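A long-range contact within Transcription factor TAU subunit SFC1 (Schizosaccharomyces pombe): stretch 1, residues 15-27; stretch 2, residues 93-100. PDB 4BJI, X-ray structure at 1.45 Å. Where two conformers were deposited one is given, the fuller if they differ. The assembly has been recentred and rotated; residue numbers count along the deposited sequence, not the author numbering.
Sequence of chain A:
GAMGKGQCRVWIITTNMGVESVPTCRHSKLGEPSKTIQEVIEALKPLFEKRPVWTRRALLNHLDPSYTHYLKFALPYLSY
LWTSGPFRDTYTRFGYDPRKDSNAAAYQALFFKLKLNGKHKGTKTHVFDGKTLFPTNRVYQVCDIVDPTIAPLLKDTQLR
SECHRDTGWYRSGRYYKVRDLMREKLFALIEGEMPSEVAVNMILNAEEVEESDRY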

# COMPACT_ATOMS: atom_id res chain seq x y z
N THR A 15 13.99 -1.08 4.00
CA THR A 15 14.56 -1.34 2.67
C THR A 15 14.20 -0.24 1.68
O THR A 15 13.22 0.47 1.82
N ASN A 16 15.04 -0.12 0.65
CA ASN A 16 14.66 0.58 -0.57
C ASN A 16 14.89 -0.32 -1.77
O ASN A 16 15.39 -1.44 -1.65
N MSE A 17 14.54 0.19 -2.95
CA MSE A 17 14.56 -0.62 -4.16
C MSE A 17 15.94 -1.08 -4.59
O MSE A 17 16.06 -2.00 -5.41
N GLY A 18 16.96 -0.45 -4.06
CA GLY A 18 18.33 -0.84 -4.37
C GLY A 18 18.89 -1.99 -3.55
O GLY A 18 20.02 -2.45 -3.83
N VAL A 19 18.15 -2.49 -2.57
CA VAL A 19 18.69 -3.51 -1.65
C VAL A 19 18.98 -4.80 -2.42
O VAL A 19 18.19 -5.23 -3.25
N GLU A 20 20.13 -5.43 -2.16
CA GLU A 20 20.47 -6.63 -2.93
C GLU A 20 19.49 -7.79 -2.66
O GLU A 20 18.92 -8.37 -3.59
N SER A 21 19.30 -8.10 -1.40
CA SER A 21 18.42 -9.18 -0.98
C SER A 21 17.50 -8.65 0.11
O SER A 21 17.96 -7.95 1.01
N VAL A 22 16.22 -8.98 0.05
CA VAL A 22 15.31 -8.55 1.10
C VAL A 22 15.55 -9.33 2.41
O VAL A 22 16.02 -10.47 2.42
N PRO A 23 15.19 -8.71 3.54
CA PRO A 23 15.35 -9.36 4.83
C PRO A 23 14.63 -10.71 4.92
O PRO A 23 13.49 -10.83 4.45
N THR A 24 15.27 -11.71 5.54
CA THR A 24 14.70 -13.06 5.67
C THR A 24 14.37 -13.44 7.13
O THR A 24 13.67 -14.42 7.37
N CYS A 25 14.81 -12.61 8.07
CA CYS A 25 14.52 -12.84 9.49
C CYS A 25 14.54 -11.52 10.27
O CYS A 25 15.02 -10.48 9.76
N ARG A 26 14.04 -11.56 11.50
CA ARG A 26 13.94 -10.36 12.32
C ARG A 26 15.30 -9.81 12.79
O ARG A 26 16.32 -10.51 12.80
N HIS A 27 15.28 -8.55 13.19
CA HIS A 27 16.45 -7.86 13.70
C HIS A 27 17.06 -8.64 14.89
O HIS A 27 16.34 -9.14 15.76
N ARG A 93 6.24 -9.45 4.28
CA ARG A 93 6.66 -10.58 5.07
C ARG A 93 8.09 -11.00 4.71
O ARG A 93 8.54 -10.90 3.55
N PHE A 94 8.85 -11.45 5.71
CA PHE A 94 10.24 -11.82 5.49
C PHE A 94 10.35 -12.83 4.34
O PHE A 94 9.52 -13.72 4.19
N GLY A 95 11.37 -12.61 3.52
CA GLY A 95 11.72 -13.52 2.44
C GLY A 95 10.95 -13.31 1.15
O GLY A 95 11.34 -13.87 0.14
N TYR A 96 9.88 -12.52 1.18
CA TYR A 96 9.10 -12.26 -0.04
C TYR A 96 9.67 -11.00 -0.70
O TYR A 96 9.76 -9.95 -0.05
N ASP A 97 10.10 -11.11 -1.96
CA ASP A 97 10.65 -9.97 -2.72
C ASP A 97 9.66 -9.59 -3.82
O ASP A 97 9.58 -10.25 -4.85
N PRO A 98 8.90 -8.51 -3.62
CA PRO A 98 7.88 -8.13 -4.60
C PRO A 98 8.48 -7.62 -5.89
O PRO A 98 7.76 -7.48 -6.90
N ARG A 99 9.79 -7.38 -5.91
CA ARG A 99 10.44 -6.96 -7.15
C ARG A 99 10.67 -8.16 -8.05
O ARG A 99 11.00 -8.01 -9.25
N LYS A 100 10.53 -9.37 -7.53
CA LYS A 100 10.77 -10.59 -8.30
C LYS A 100 9.52 -11.30 -8.75
O LYS A 100 9.57 -12.32 -9.46

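Where two irregular segments meet, unpaired backbone carbonyls need donors, and a single arginine can serve several of them. In this contact the arginine is R99, whose CA-to-CB bond points toward the first stretch and whose chi angles run m, t, m before a chi4 of 175°. Its NH1 donates to M17 O and to V19 O, both at 2.8 Å, and NH2 adds a longer bond to V19 O at 3.1 Å; both oxygens lie near the guanidinium plane. D97 (chi1 t) holds the group in place: its OD1 pairs with R99 NE at 2.9 Å in a salt bridge, while its OD2 accepts from R99 NH2, also at 2.9 Å. One water extends this network, accepting from V22 N at 3.0 Å and donating to D97 OD2 at 2.8 Å. Farther along the contact, G95 N donates to P23 O at 2.9 Å.

Van der Waals contacts from M17 and V22 accompany these polar groups. Selenomethionine M17, m at all three chi angles, brings SE to 3.7 Å from R99 CD. V22 (m) points toward the second stretch, with CG2 3.7 Å from Y96 O and CG1 3.7 Å from D97 CG. Farther along, F94 (m) also points inward. C25 O and R26 N lie over one ring face, and P23 CB sits 4.0 Å from F94 CD1.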

# COMPACT_ATOMS: atom_id res chain seq x y z
CB THR A 15 14.06 -2.69 2.05
OG1 THR A 15 12.65 -2.76 2.11
CG2 THR A 15 14.66 -3.88 2.76
CB ASN A 16 15.40 1.92 -0.66
CG ASN A 16 16.91 1.76 -0.79
OD1 ASN A 16 17.42 1.04 -1.66
ND2 ASN A 16 17.64 2.47 0.05
CB MSE A 17 13.92 0.14 -5.32
CG MSE A 17 12.39 0.24 -5.17
SE MSE A 17 11.47 -1.46 -5.46
CE MSE A 17 11.78 -1.56 -7.35
CB VAL A 19 17.72 -3.78 -0.47
CG1 VAL A 19 16.44 -4.57 -0.91
CG2 VAL A 19 18.46 -4.53 0.64
CB GLU A 20 21.90 -7.07 -2.64
CG GLU A 20 22.37 -8.16 -3.58
CD GLU A 20 23.78 -8.63 -3.28
OE1 GLU A 20 24.62 -7.80 -2.86
OE2 GLU A 20 24.05 -9.84 -3.44
CB SER A 21 19.24 -10.35 -0.43
OG SER A 21 20.21 -10.79 -1.36
CB VAL A 22 13.83 -8.65 0.68
CG1 VAL A 22 13.59 -7.85 -0.58
CG2 VAL A 22 13.41 -10.11 0.51
CB PRO A 23 14.71 -8.36 5.79
CG PRO A 23 14.86 -7.04 5.12
CD PRO A 23 14.65 -7.34 3.65
CB THR A 24 15.62 -14.14 5.09
OG1 THR A 24 16.91 -14.05 5.70
CG2 THR A 24 15.76 -13.94 3.60
CB CYS A 25 15.51 -13.84 10.09
SG CYS A 25 17.17 -13.23 10.14
CB ARG A 26 13.03 -10.63 13.52
CG ARG A 26 13.70 -11.40 14.64
CD ARG A 26 12.68 -11.97 15.58
NE ARG A 26 13.28 -12.31 16.87
CZ ARG A 26 12.74 -13.16 17.72
NH1 ARG A 26 11.62 -13.79 17.42
NH2 ARG A 26 13.34 -13.40 18.88
CB HIS A 27 16.06 -6.44 14.08
CG HIS A 27 17.21 -5.51 14.24
ND1 HIS A 27 18.17 -5.68 15.22
CD2 HIS A 27 17.56 -4.39 13.56
CE1 HIS A 27 19.07 -4.72 15.12
NE2 HIS A 27 18.72 -3.92 14.12
CB ARG A 93 5.66 -11.74 4.93
CG ARG A 93 5.61 -12.40 3.58
CD ARG A 93 4.54 -13.54 3.53
NE ARG A 93 4.69 -14.36 2.33
CZ ARG A 93 3.71 -14.80 1.53
NH1 ARG A 93 2.40 -14.54 1.73
NH2 ARG A 93 4.08 -15.51 0.47
CB PHE A 94 10.85 -12.43 6.76
CG PHE A 94 11.05 -11.42 7.88
CD1 PHE A 94 11.66 -10.21 7.65
CD2 PHE A 94 10.65 -11.73 9.20
CE1 PHE A 94 11.84 -9.28 8.69
CE2 PHE A 94 10.84 -10.81 10.24
CZ PHE A 94 11.44 -9.57 9.98
CB TYR A 96 7.63 -12.04 0.28
CG TYR A 96 6.77 -11.78 -0.95
CD1 TYR A 96 6.41 -12.82 -1.79
CD2 TYR A 96 6.32 -10.53 -1.27
CE1 TYR A 96 5.64 -12.59 -2.92
CE2 TYR A 96 5.56 -10.30 -2.37
CZ TYR A 96 5.23 -11.32 -3.20
OH TYR A 96 4.45 -11.06 -4.31
CB ASP A 97 12.00 -10.33 -3.33
CG ASP A 97 12.72 -9.13 -3.91
OD1 ASP A 97 12.07 -8.09 -4.15
OD2 ASP A 97 13.95 -9.23 -4.09
CB PRO A 98 7.09 -7.04 -3.87
CG PRO A 98 8.12 -6.41 -2.90
CD PRO A 98 8.93 -7.63 -2.43
CB ARG A 99 11.81 -6.33 -6.86
CG ARG A 99 11.76 -5.18 -5.90
CD ARG A 99 13.16 -4.78 -5.45
NE ARG A 99 13.81 -5.87 -4.73
CZ ARG A 99 15.07 -5.80 -4.32
NH1 ARG A 99 15.78 -4.68 -4.51
NH2 ARG A 99 15.60 -6.86 -3.71
CB LYS A 100 11.61 -11.60 -7.53
CG LYS A 100 12.98 -11.15 -7.17
CD LYS A 100 13.72 -12.36 -6.62
CE LYS A 100 15.09 -12.04 -6.04
NZ LYS A 100 15.98 -11.33 -7.00
O HOH W 1 15.60 -10.59 -2.35